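Local coordinates for protein possible thiamine biosynthesis enzyme (Candida albicans, PDB 2X7Q) that is of unknown function but has the periplasmic binding protein fold and probably binds a small solute, perhaps one linked to thiamine biosynthesis, at residues A[23-28]-A[256-261]; A[161-166]-A[187-192]; A[181-186]-A[247-252]; A[243-246]-A[251-254]. The protein carries 1 engineered substitution. All blocks are in the same frame, centred on the assembly; numbering follows the deposited sequence.

Contact 1 of 4, residues A[23-28]-A[256-261]; sequences PEHFST and KEWTKT
An aromatic cluster of His25, Phe26 and Trp258 joins the loop after strand 17-21 to the end of helix 252-259, within a fold of the periplasmic binding protein type. His25 and Phe26 sit on a 3-10 turn, and Trp258 reaches them from the helix with its CG anti to the backbone N. The imidazole of His25 lies face to face on the five-membered ring of Trp258, centroids 3.8 Å apart and planes 16° from parallel. Further along the same indole, His25 CB stands almost exactly over the six-membered ring, a CH-pi contact 3.6 Å from its centroid. With chi1 at 39°, the imidazole is swung between the backbone N and the carbonyl carbon, which lays CB and ring together along one indole face. Phe26 meets the indole differently: Trp258 turns its NE1 edge toward the phenyl face in a T-shaped pair, planes at 83°, with NE1 3.6 Å from Phe26 CE2. One indole thus offers a face to one neighbour and an edge to the next, which would help to hold its rotation. Phe179 adds a further edge-to-face partner for Trp258, Tyr250 meets the His25 ring, and Trp203 meets that of Phe26. A glycerol, probably from the crystallisation liquor, lies about 4 Å from the Phe26 side chain and is bonded by Thr261 OG1, so the cluster may border a pocket. At the far end of the indole, Trp258 CH2 comes to 3.1 Å from His25 O, a carbonyl oxygen that also accepts from Thr28 OG1 at 2.8 Å.

Contact 2 of 4, residues A[161-166]-A[187-192]; sequences SVNLKD and NHEIKQ
Asn163, at the C-terminus of helix 155-162, which a Schellman motif closes, donates from ND2 to the backbone O of Glu189 at 3.1 Å, tying this helix end to the turn that leads into edge strand 190-197 of a five-stranded mixed sheet. The N-H points fairly straight at the oxygen (154°), which lies close to the amide plane of Asn163, yet ND2 stands above the carbonyl plane of Glu189, 40° out of it. A water makes a second link: it accepts from Asn163 ND2 at 2.9 Å and donates to Glu189 OE2. The amide and carboxylate are therefore joined through the water, their planes 39° apart. Beside this polar pair, Val162 CG2 and Ile190 CG2 touch loosely at 4.3 Å.

In the next shell, Asn163 OD1 accepts from Ser107 N, which holds the amide the right way round, and Glu189 OE2 forms a salt bridge with Arg159, one turn before Asn163 on helix 155-162. Both backbones are set by helix ends: Leu164 takes positive phi in the first Schellman motif, and His188 does so in a second that closes helix 178-186. Asn187, just before His188, forms an Asx turn, its OD1 accepting from Glu189 N at 3.1 Å.

Contact 3 of 4, residues A[181-186]-A[247-252]; sequences SKKYYD and NLDYSA
Lys183 NZ and Asp249 OD1 form a salt bridge at 3.0 Å, in which Asp249 OD1 accepts through its syn lone pair. The lysine is fully extended, CG anti to the backbone N (chi1 168°), and crosses the aspartate at about a right angle, and its methylenes also pass the carboxylate: Lys183 CD comes to 3.4 Å from Asp249 OD2. That second oxygen accepts a short bond from a water at 2.6 Å, and the same water is hydrogen-bonded to Tyr184 OH at 3.0 Å, near the plane of the phenol ring. Tyr184 OH itself stays 3.9 Å from Asp249 OD2, so the water makes the link.

The carboxylate is offered by the centre of an inverse gamma turn in the loop between helices 237-247 and 252-259, while its partners are consecutive residues of helix 178-186. Outside the pair, Arg159 makes a cation-pi contact with the Tyr184 ring and Phe155 packs against it. Lys182 bridges instead to Asp254, with a weak bond to Asp186 OD2. Lys183 and Asp249 are both at the surface, where solvent would probably weaken the charge attraction; the contact is thus a polar, partly water-mediated tie with little apolar packing between helix and loop.

Contact 4 of 4, residues A[243-246]-A[251-254]; sequences YISS and SAED
Ser245 has its OG between the backbone N and the carbonyl carbon (chi1 59°), which turns the hydroxyl back onto its own helix and leaves CB to meet the start of helix 252-259. Ser245 CB lies 3.6 Å from Ala252 N and 3.8 Å from Ser251 C, packing against the peptide that joins these two residues. The hydroxyl touches the next helix only as a bystander, 4.0 Å from Ala252 CB; its proton can serve the carbonyl oxygens of Ile241, the stronger partner, and Glu242 in the preceding turn. No hydrogen bond crosses between the segments, and a serine beside an alanine lets the backbones come close, with the CA atoms of Ser245 and Ala252 5.1 Å apart.

The side chain of Ser251 leaves its backbone pointing away from helix 237-247. With chi1 at 66°, its OG folds over the first turn of its own helix and accepts from Asp254 N at 3.1 Å, with an N-H...O angle of 159°. This is an N-cap bond, and it satisfies an amide that has no helical carbonyl before it. Short side chains where the two helices meet make this a close, short connection between two consecutive helices at the protein surface, its second helix opened by a serine N-cap.

How the contacts relate
Contacts 1, 3 and 4 gather around helix 252-259 and the loop before it, with centres 8 to 11 Å apart. Tyr250 of contact 3 touches both others: its CE1 is 3.2 Å from His25 ND1 of contact 1, and its CD2 packs on Ile244 of contact 4. Ile244 CD1 in turn reaches Trp258 CZ3 at 3.5 Å. Contacts 3 and 4 share Ser251 and Ala252, and the salt bridge from Lys182 NZ to Asp254 OD1 (3.0 Å) joins them. Contact 2 stands apart, its centre 24 Å from contact 1, but Ile190 N and Tyr184 O, probably hydrogen-bonded at 3.1 Å, connect it to contact 3. The glycerol lies beside contact 1.

Contact 1 of 4, residues A[23-28]-A[256-261]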
loop_
_atom_site.group_PDB
_atom_site.type_symbol
_atom_site.label_atom_id
_atom_site.label_comp_id
_atom_site.label_asym_id
_atom_site.label_seq_id
_atom_site.Cartn_x
_atom_site.Cartn_y
_atom_site.Cartn_z
ATOM N N PRO A 23 0.375 -4.123 -9.131
ATOM C CA PRO A 23 0.998 -3.587 -10.347
ATOM C C PRO A 23 0.917 -2.065 -10.428
ATOM O O PRO A 23 0.077 -1.524 -11.149
ATOM C CB PRO A 23 0.173 -4.220 -11.472
ATOM C CG PRO A 23 -1.152 -4.497 -10.856
ATOM C CD PRO A 23 -0.861 -4.867 -9.426
ATOM N N GLU A 24 1.789 -1.386 -9.691
ATOM C CA GLU A 24 1.874 0.069 -9.743
ATOM C C GLU A 24 3.329 0.509 -9.875
ATOM O O GLU A 24 4.231 -0.323 -9.972
ATOM C CB GLU A 24 1.245 0.696 -8.495
ATOM C CG GLU A 24 -0.266 0.571 -8.430
ATOM C CD GLU A 24 -0.858 1.260 -7.221
ATOM O OE1 GLU A 24 -0.178 1.326 -6.181
ATOM O OE2 GLU A 24 -2.014 1.723 -7.300
ATOM N N HIS A 25 3.555 1.818 -9.873
ATOM C CA HIS A 25 4.908 2.353 -9.965
ATOM C C HIS A 25 5.784 1.877 -8.810
ATOM O O HIS A 25 6.995 1.732 -8.961
ATOM C CB HIS A 25 4.882 3.884 -10.014
ATOM C CG HIS A 25 3.860 4.498 -9.109
ATOM N ND1 HIS A 25 3.038 5.538 -9.512
ATOM C CD2 HIS A 25 3.514 4.226 -7.834
ATOM C CE1 HIS A 25 2.243 5.873 -8.518
ATOM N NE2 HIS A 25 2.507 5.093 -7.483
ATOM N N PHE A 26 5.169 1.630 -7.656
ATOM C CA PHE A 26 5.914 1.207 -6.473
ATOM C C PHE A 26 6.548 -0.172 -6.638
ATOM O O PHE A 26 7.526 -0.495 -5.966
ATOM C CB PHE A 26 5.017 1.215 -5.232
ATOM C CG PHE A 26 4.616 2.588 -4.783
ATOM C CD1 PHE A 26 3.315 3.034 -4.946
ATOM C CD2 PHE A 26 5.544 3.434 -4.200
ATOM C CE1 PHE A 26 2.947 4.300 -4.533
ATOM C CE2 PHE A 26 5.182 4.702 -3.786
ATOM C CZ PHE A 26 3.881 5.136 -3.953
ATOM N N SER A 27 5.989 -0.983 -7.530
ATOM C CA SER A 27 6.463 -2.349 -7.721
ATOM C C SER A 27 7.692 -2.400 -8.623
ATOM O O SER A 27 8.215 -3.477 -8.911
ATOM C CB SER A 27 5.354 -3.221 -8.309
ATOM O OG SER A 27 5.062 -2.845 -9.639
ATOM N N THR A 28 8.152 -1.233 -9.063
ATOM C CA THR A 28 9.293 -1.146 -9.971
ATOM C C THR A 28 10.522 -1.928 -9.492
ATOM O O THR A 28 11.066 -2.736 -10.243
ATOM C CB THR A 28 9.675 0.323 -10.264
ATOM O OG1 THR A 28 8.645 0.941 -11.044
ATOM C CG2 THR A 28 10.980 0.391 -11.029
ATOM N N LYS A 256 8.171 10.401 -14.121
ATOM C CA LYS A 256 9.369 11.119 -13.703
ATOM C C LYS A 256 9.117 11.923 -12.432
ATOM O O LYS A 256 9.924 11.899 -11.507
ATOM C CB LYS A 256 9.861 12.042 -14.819
ATOM C CG LYS A 256 11.091 12.852 -14.453
ATOM C CD LYS A 256 11.522 13.757 -15.594
ATOM C CE LYS A 256 12.750 14.572 -15.214
ATOM N NZ LYS A 256 13.190 15.461 -16.327
ATOM N N GLU A 257 7.995 12.634 -12.396
ATOM C CA GLU A 257 7.637 13.429 -11.228
ATOM C C GLU A 257 7.548 12.555 -9.983
ATOM O O GLU A 257 7.966 12.961 -8.901
ATOM C CB GLU A 257 6.311 14.159 -11.460
ATOM C CG GLU A 257 5.894 15.073 -10.321
ATOM C CD GLU A 257 4.559 15.749 -10.572
ATOM O OE1 GLU A 257 4.059 15.674 -11.713
ATOM O OE2 GLU A 257 4.013 16.355 -9.626
ATOM N N TRP A 258 7.009 11.351 -10.144
ATOM C CA TRP A 258 6.852 10.420 -9.033
ATOM C C TRP A 258 8.192 9.969 -8.455
ATOM O O TRP A 258 8.337 9.846 -7.240
ATOM C CB TRP A 258 6.024 9.210 -9.468
ATOM C CG TRP A 258 6.055 8.079 -8.486
ATOM C CD1 TRP A 258 5.313 7.961 -7.347
ATOM C CD2 TRP A 258 6.871 6.902 -8.554
ATOM N NE1 TRP A 258 5.615 6.785 -6.704
ATOM C CE2 TRP A 258 6.570 6.118 -7.426
ATOM C CE3 TRP A 258 7.828 6.441 -9.464
ATOM C CZ2 TRP A 258 7.190 4.895 -7.180
ATOM C CZ3 TRP A 258 8.443 5.229 -9.217
ATOM C CH2 TRP A 258 8.121 4.469 -8.087
ATOM N N THR A 259 9.171 9.729 -9.323
ATOM C CA THR A 259 10.479 9.251 -8.883
ATOM C C THR A 259 11.161 10.235 -7.938
ATOM O O THR A 259 12.066 9.864 -7.192
ATOM C CB THR A 259 11.422 8.978 -10.075
ATOM O OG1 THR A 259 11.740 10.212 -10.732
ATOM C CG2 THR A 259 10.772 8.028 -11.069
ATOM N N LYS A 260 10.726 11.491 -7.978
ATOM C CA LYS A 260 11.332 12.536 -7.160
ATOM C C LYS A 260 10.604 12.723 -5.830
ATOM O O LYS A 260 10.895 13.655 -5.080
ATOM C CB LYS A 260 11.380 13.861 -7.926
ATOM C CG LYS A 260 12.300 13.851 -9.146
ATOM C CD LYS A 260 12.631 15.265 -9.616
ATOM C CE LYS A 260 11.425 15.965 -10.230
ATOM N NZ LYS A 260 11.064 15.410 -11.564
ATOM N N THR A 261 9.660 11.834 -5.541
ATOM C CA THR A 261 8.908 11.892 -4.291
ATOM C C THR A 261 9.040 10.595 -3.500
ATOM O O THR A 261 8.846 10.578 -2.284
ATOM C CB THR A 261 7.408 12.162 -4.545
ATOM O OG1 THR A 261 6.822 11.038 -5.216
ATOM C CG2 THR A 261 7.224 13.413 -5.387
#

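Contact 2 of 4, residues A[161-166]-A[187-192]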
loop_
_atom_site.group_PDB
_atom_site.type_symbol
_atom_site.label_atom_id
_atom_site.label_comp_id
_atom_site.label_asym_id
_atom_site.label_seq_id
_atom_site.Cartn_x
_atom_site.Cartn_y
_atom_site.Cartn_z
ATOM N N SER A 161 -18.783 7.291 -10.861
ATOM C CA SER A 161 -19.666 7.599 -9.741
ATOM C C SER A 161 -19.694 9.089 -9.419
ATOM O O SER A 161 -20.763 9.688 -9.317
ATOM C CB SER A 161 -19.247 6.808 -8.506
ATOM O OG SER A 161 -20.054 7.141 -7.395
ATOM N N VAL A 162 -18.514 9.683 -9.262
ATOM C CA VAL A 162 -18.415 11.101 -8.942
ATOM C C VAL A 162 -18.892 11.965 -10.104
ATOM O O VAL A 162 -19.182 13.149 -9.933
ATOM C CB VAL A 162 -16.981 11.501 -8.548
ATOM C CG1 VAL A 162 -16.598 10.862 -7.221
ATOM C CG2 VAL A 162 -15.999 11.112 -9.640
ATOM N N ASN A 163 -18.969 11.364 -11.287
ATOM C CA ASN A 163 -19.509 12.044 -12.456
ATOM C C ASN A 163 -20.996 11.755 -12.626
ATOM O O ASN A 163 -21.612 12.167 -13.608
ATOM C CB ASN A 163 -18.738 11.648 -13.718
ATOM C CG ASN A 163 -17.429 12.397 -13.857
ATOM O OD1 ASN A 163 -17.392 13.624 -13.773
ATOM N ND2 ASN A 163 -16.347 11.662 -14.073
ATOM N N LEU A 164 -21.561 11.036 -11.659
ATOM C CA LEU A 164 -22.983 10.714 -11.658
ATOM C C LEU A 164 -23.407 10.039 -12.955
ATOM O O LEU A 164 -24.443 10.373 -13.530
ATOM C CB LEU A 164 -23.815 11.976 -11.416
ATOM C CG LEU A 164 -23.478 12.761 -10.146
ATOM C CD1 LEU A 164 -24.385 13.979 -10.015
ATOM C CD2 LEU A 164 -23.588 11.873 -8.919
ATOM N N LYS A 165 -22.601 9.084 -13.408
ATOM C CA LYS A 165 -22.896 8.344 -14.628
ATOM C C LYS A 165 -23.936 7.262 -14.359
ATOM O O LYS A 165 -24.119 6.832 -13.218
ATOM C CB LYS A 165 -21.620 7.715 -15.188
ATOM C CG LYS A 165 -20.478 8.697 -15.386
ATOM C CD LYS A 165 -20.789 9.710 -16.472
ATOM C CE LYS A 165 -20.867 9.047 -17.837
ATOM N NZ LYS A 165 -19.583 8.382 -18.198
ATOM N N ASP A 166 -24.619 6.829 -15.414
ATOM C CA ASP A 166 -25.603 5.759 -15.301
ATOM C C ASP A 166 -24.917 4.414 -15.088
ATOM O O ASP A 166 -23.796 4.202 -15.553
ATOM C CB ASP A 166 -26.479 5.702 -16.555
ATOM C CG ASP A 166 -27.351 6.933 -16.714
ATOM O OD1 ASP A 166 -27.890 7.420 -15.697
ATOM O OD2 ASP A 166 -27.504 7.409 -17.860
ATOM N N ASN A 187 -6.874 15.178 -18.469
ATOM C CA ASN A 187 -7.889 15.037 -19.508
ATOM C C ASN A 187 -9.251 15.524 -19.018
ATOM O O ASN A 187 -10.261 15.385 -19.709
ATOM C CB ASN A 187 -7.970 13.596 -20.026
ATOM C CG ASN A 187 -8.426 12.614 -18.965
ATOM O OD1 ASN A 187 -8.850 13.003 -17.877
ATOM N ND2 ASN A 187 -8.348 11.331 -19.284
ATOM N N HIS A 188 -9.262 16.082 -17.811
ATOM C CA HIS A 188 -10.440 16.740 -17.254
ATOM C C HIS A 188 -11.644 15.817 -17.075
ATOM O O HIS A 188 -12.786 16.273 -17.101
ATOM C CB HIS A 188 -10.822 17.955 -18.106
ATOM C CG HIS A 188 -9.722 18.960 -18.250
ATOM N ND1 HIS A 188 -9.449 19.911 -17.289
ATOM C CD2 HIS A 188 -8.824 19.163 -19.244
ATOM C CE1 HIS A 188 -8.434 20.657 -17.685
ATOM N NE2 HIS A 188 -8.036 20.225 -18.867
ATOM N N GLU A 189 -11.388 14.526 -16.887
ATOM C CA GLU A 189 -12.462 13.583 -16.592
ATOM C C GLU A 189 -12.912 13.748 -15.147
ATOM O O GLU A 189 -14.107 13.718 -14.847
ATOM C CB GLU A 189 -12.018 12.141 -16.848
ATOM C CG GLU A 189 -13.072 11.102 -16.491
ATOM C CD GLU A 189 -12.669 9.694 -16.887
ATOM O OE1 GLU A 189 -11.831 9.550 -17.802
ATOM O OE2 GLU A 189 -13.205 8.731 -16.299
ATOM N N ILE A 190 -11.943 13.929 -14.256
ATOM C CA ILE A 190 -12.229 14.199 -12.853
ATOM C C ILE A 190 -11.582 15.512 -12.419
ATOM O O ILE A 190 -10.944 16.198 -13.220
ATOM C CB ILE A 190 -11.757 13.057 -11.938
ATOM C CG1 ILE A 190 -10.273 12.767 -12.161
ATOM C CG2 ILE A 190 -12.588 11.806 -12.174
ATOM C CD1 ILE A 190 -9.740 11.625 -11.323
ATOM N N LYS A 191 -11.747 15.857 -11.146
ATOM C CA LYS A 191 -11.301 17.149 -10.643
ATOM C C LYS A 191 -10.819 17.059 -9.199
ATOM O O LYS A 191 -11.558 16.624 -8.317
ATOM C CB LYS A 191 -12.435 18.166 -10.759
ATOM C CG LYS A 191 -12.169 19.500 -10.097
ATOM C CD LYS A 191 -13.320 20.456 -10.372
ATOM C CE LYS A 191 -14.661 19.763 -10.188
ATOM N NZ LYS A 191 -15.805 20.629 -10.570
ATOM N N GLN A 192 -9.576 17.471 -8.968
ATOM C CA GLN A 192 -8.990 17.419 -7.632
ATOM C C GLN A 192 -9.497 18.556 -6.755
ATOM O O GLN A 192 -9.564 19.706 -7.190
ATOM C CB GLN A 192 -7.462 17.468 -7.709
ATOM C CG GLN A 192 -6.778 17.544 -6.353
ATOM C CD GLN A 192 -5.273 17.653 -6.464
ATOM O OE1 GLN A 192 -4.655 18.518 -5.843
ATOM N NE2 GLN A 192 -4.674 16.775 -7.256
HETATM O O HOH W 1 -15.839 9.077 -15.384
#

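Contact 3 of 4, residues A[181-186]-A[247-252]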
loop_
_atom_site.group_PDB
_atom_site.type_symbol
_atom_site.label_atom_id
_atom_site.label_comp_id
_atom_site.label_asym_id
_atom_site.label_seq_id
_atom_site.Cartn_x
_atom_site.Cartn_y
_atom_site.Cartn_z
ATOM N N SER A 181 -4.025 9.121 -10.410
ATOM C CA SER A 181 -5.212 9.898 -10.744
ATOM C C SER A 181 -4.867 11.097 -11.620
ATOM O O SER A 181 -5.746 11.701 -12.234
ATOM C CB SER A 181 -5.898 10.387 -9.467
ATOM O OG SER A 181 -6.188 9.316 -8.585
ATOM N N LYS A 182 -3.584 11.437 -11.671
ATOM C CA LYS A 182 -3.135 12.626 -12.383
ATOM C C LYS A 182 -3.554 12.607 -13.849
ATOM O O LYS A 182 -3.948 13.634 -14.398
ATOM C CB LYS A 182 -1.618 12.783 -12.260
ATOM C CG LYS A 182 -1.089 14.111 -12.775
ATOM C CD LYS A 182 0.394 14.263 -12.488
ATOM C CE LYS A 182 0.882 15.658 -12.836
ATOM N NZ LYS A 182 0.689 15.980 -14.274
ATOM N N LYS A 183 -3.469 11.436 -14.473
ATOM C CA LYS A 183 -3.865 11.282 -15.868
ATOM C C LYS A 183 -5.278 11.800 -16.110
ATOM O O LYS A 183 -5.551 12.428 -17.132
ATOM C CB LYS A 183 -3.779 9.814 -16.295
ATOM C CG LYS A 183 -4.445 9.528 -17.637
ATOM C CD LYS A 183 -4.471 8.034 -17.936
ATOM C CE LYS A 183 -5.210 7.731 -19.229
ATOM N NZ LYS A 183 -5.224 6.279 -19.544
ATOM N N TYR A 184 -6.173 11.540 -15.163
ATOM C CA TYR A 184 -7.580 11.885 -15.332
ATOM C C TYR A 184 -7.898 13.310 -14.887
ATOM O O TYR A 184 -9.001 13.801 -15.108
ATOM C CB TYR A 184 -8.473 10.865 -14.619
ATOM C CG TYR A 184 -8.307 9.464 -15.164
ATOM C CD1 TYR A 184 -9.010 9.047 -16.288
ATOM C CD2 TYR A 184 -7.434 8.565 -14.566
ATOM C CE1 TYR A 184 -8.853 7.769 -16.792
ATOM C CE2 TYR A 184 -7.272 7.285 -15.062
ATOM C CZ TYR A 184 -7.984 6.892 -16.175
ATOM O OH TYR A 184 -7.828 5.621 -16.675
ATOM N N TYR A 185 -6.928 13.972 -14.265
ATOM C CA TYR A 185 -7.052 15.396 -13.985
ATOM C C TYR A 185 -6.718 16.177 -15.250
ATOM O O TYR A 185 -7.360 17.178 -15.567
ATOM C CB TYR A 185 -6.105 15.825 -12.866
ATOM C CG TYR A 185 -6.452 15.293 -11.493
ATOM C CD1 TYR A 185 -7.768 15.244 -11.054
ATOM C CD2 TYR A 185 -5.454 14.867 -10.627
ATOM C CE1 TYR A 185 -8.082 14.767 -9.793
ATOM C CE2 TYR A 185 -5.757 14.390 -9.368
ATOM C CZ TYR A 185 -7.071 14.343 -8.956
ATOM O OH TYR A 185 -7.374 13.870 -7.700
ATOM N N ASP A 186 -5.707 15.704 -15.972
ATOM C CA ASP A 186 -5.213 16.392 -17.161
ATOM C C ASP A 186 -6.182 16.307 -18.339
ATOM O O ASP A 186 -6.299 17.252 -19.119
ATOM C CB ASP A 186 -3.835 15.854 -17.556
ATOM C CG ASP A 186 -2.764 16.199 -16.541
ATOM O OD1 ASP A 186 -2.991 17.116 -15.726
ATOM O OD2 ASP A 186 -1.694 15.557 -16.558
ATOM N N ASN A 247 4.685 0.114 -19.447
ATOM C CA ASN A 247 3.983 -1.069 -18.957
ATOM C C ASN A 247 2.820 -0.744 -18.023
ATOM O O ASN A 247 1.921 -1.562 -17.833
ATOM C CB ASN A 247 4.961 -2.017 -18.258
ATOM C CG ASN A 247 5.987 -2.601 -19.210
ATOM O OD1 ASN A 247 5.760 -3.644 -19.824
ATOM N ND2 ASN A 247 7.125 -1.930 -19.335
ATOM N N LEU A 248 2.843 0.450 -17.441
ATOM C CA LEU A 248 1.798 0.862 -16.510
ATOM C C LEU A 248 1.107 2.139 -16.983
ATOM O O LEU A 248 1.613 2.835 -17.865
ATOM C CB LEU A 248 2.380 1.050 -15.109
ATOM C CG LEU A 248 3.146 -0.155 -14.553
ATOM C CD1 LEU A 248 3.785 0.174 -13.211
ATOM C CD2 LEU A 248 2.238 -1.371 -14.436
ATOM N N ASP A 249 -0.049 2.438 -16.398
ATOM C CA ASP A 249 -0.836 3.594 -16.813
ATOM C C ASP A 249 -0.274 4.897 -16.256
ATOM O O ASP A 249 -0.936 5.590 -15.480
ATOM C CB ASP A 249 -2.298 3.438 -16.393
ATOM C CG ASP A 249 -3.202 4.463 -17.048
ATOM O OD1 ASP A 249 -3.096 4.648 -18.277
ATOM O OD2 ASP A 249 -4.024 5.080 -16.340
ATOM N N TYR A 250 0.948 5.226 -16.658
ATOM C CA TYR A 250 1.571 6.483 -16.271
ATOM C C TYR A 250 2.342 7.043 -17.454
ATOM O O TYR A 250 3.038 6.306 -18.149
ATOM C CB TYR A 250 2.528 6.281 -15.096
ATOM C CG TYR A 250 1.921 5.582 -13.900
ATOM C CD1 TYR A 250 1.323 6.307 -12.876
ATOM C CD2 TYR A 250 1.959 4.198 -13.787
ATOM C CE1 TYR A 250 0.773 5.671 -11.778
ATOM C CE2 TYR A 250 1.412 3.554 -12.692
ATOM C CZ TYR A 250 0.821 4.296 -11.692
ATOM O OH TYR A 250 0.276 3.657 -10.604
ATOM N N SER A 251 2.215 8.342 -17.691
ATOM C CA SER A 251 3.007 8.989 -18.728
ATOM C C SER A 251 4.455 9.081 -18.268
ATOM O O SER A 251 4.738 8.985 -17.074
ATOM C CB SER A 251 2.462 10.378 -19.046
ATOM O OG SER A 251 2.604 11.251 -17.945
ATOM N N ALA A 252 5.368 9.257 -19.217
ATOM C CA ALA A 252 6.784 9.371 -18.897
ATOM C C ALA A 252 7.041 10.572 -17.995
ATOM O O ALA A 252 7.870 10.509 -17.087
ATOM C CB ALA A 252 7.607 9.472 -20.171
HETATM O O HOH W 2 -5.998 4.111 -14.893
#

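Contact 4 of 4, residues A[243-246]-A[251-254]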
loop_
_atom_site.group_PDB
_atom_site.type_symbol
_atom_site.label_atom_id
_atom_site.label_comp_id
_atom_site.label_asym_id
_atom_site.label_seq_id
_atom_site.Cartn_x
_atom_site.Cartn_y
_atom_site.Cartn_z
ATOM N N TYR A 243 10.253 1.910 -18.046
ATOM C CA TYR A 243 9.497 0.715 -17.686
ATOM C C TYR A 243 8.086 1.059 -17.220
ATOM O O TYR A 243 7.113 0.462 -17.673
ATOM C CB TYR A 243 10.221 -0.062 -16.586
ATOM C CG TYR A 243 9.356 -1.105 -15.901
ATOM C CD1 TYR A 243 9.077 -2.317 -16.516
ATOM C CD2 TYR A 243 8.816 -0.872 -14.641
ATOM C CE1 TYR A 243 8.286 -3.270 -15.896
ATOM C CE2 TYR A 243 8.026 -1.818 -14.009
ATOM C CZ TYR A 243 7.766 -3.014 -14.643
ATOM O OH TYR A 243 6.983 -3.960 -14.030
ATOM N N ILE A 244 7.984 2.019 -16.308
ATOM C CA ILE A 244 6.698 2.401 -15.734
ATOM C C ILE A 244 5.748 2.957 -16.787
ATOM O O ILE A 244 4.572 2.604 -16.816
ATOM C CB ILE A 244 6.866 3.452 -14.619
ATOM C CG1 ILE A 244 7.706 2.890 -13.475
ATOM C CG2 ILE A 244 5.513 3.915 -14.114
ATOM C CD1 ILE A 244 7.967 3.880 -12.366
ATOM N N SER A 245 6.265 3.820 -17.655
ATOM C CA SER A 245 5.435 4.492 -18.647
ATOM C C SER A 245 5.063 3.587 -19.819
ATOM O O SER A 245 4.104 3.861 -20.537
ATOM C CB SER A 245 6.131 5.758 -19.158
ATOM O OG SER A 245 7.383 5.455 -19.746
ATOM N N SER A 246 5.818 2.510 -20.011
ATOM C CA SER A 246 5.588 1.614 -21.140
ATOM C C SER A 246 4.800 0.363 -20.749
ATOM O O SER A 246 4.306 -0.359 -21.614
ATOM C CB SER A 246 6.914 1.218 -21.793
ATOM O OG SER A 246 7.721 0.470 -20.903
ATOM N N SER A 251 2.215 8.342 -17.691
ATOM C CA SER A 251 3.007 8.989 -18.728
ATOM C C SER A 251 4.455 9.081 -18.268
ATOM O O SER A 251 4.738 8.985 -17.074
ATOM C CB SER A 251 2.462 10.378 -19.046
ATOM O OG SER A 251 2.604 11.251 -17.945
ATOM N N ALA A 252 5.368 9.257 -19.217
ATOM C CA ALA A 252 6.784 9.371 -18.897
ATOM C C ALA A 252 7.041 10.572 -17.995
ATOM O O ALA A 252 7.870 10.509 -17.087
ATOM C CB ALA A 252 7.607 9.472 -20.171
ATOM N N GLU A 253 6.328 11.666 -18.248
ATOM C CA GLU A 253 6.471 12.870 -17.437
ATOM C C GLU A 253 5.955 12.660 -16.016
ATOM O O GLU A 253 6.629 13.016 -15.049
ATOM C CB GLU A 253 5.761 14.061 -18.086
ATOM C CG GLU A 253 6.445 14.597 -19.333
ATOM C CD GLU A 253 5.811 14.092 -20.618
ATOM O OE1 GLU A 253 4.634 13.670 -20.579
ATOM O OE2 GLU A 253 6.492 14.114 -21.667
ATOM N N ASP A 254 4.762 12.085 -15.893
ATOM C CA ASP A 254 4.177 11.829 -14.580
ATOM C C ASP A 254 4.982 10.785 -13.814
ATOM O O ASP A 254 5.115 10.865 -12.596
ATOM C CB ASP A 254 2.716 11.388 -14.712
ATOM C CG ASP A 254 1.809 12.508 -15.172
ATOM O OD1 ASP A 254 2.290 13.653 -15.276
ATOM O OD2 ASP A 254 0.615 12.245 -15.423
#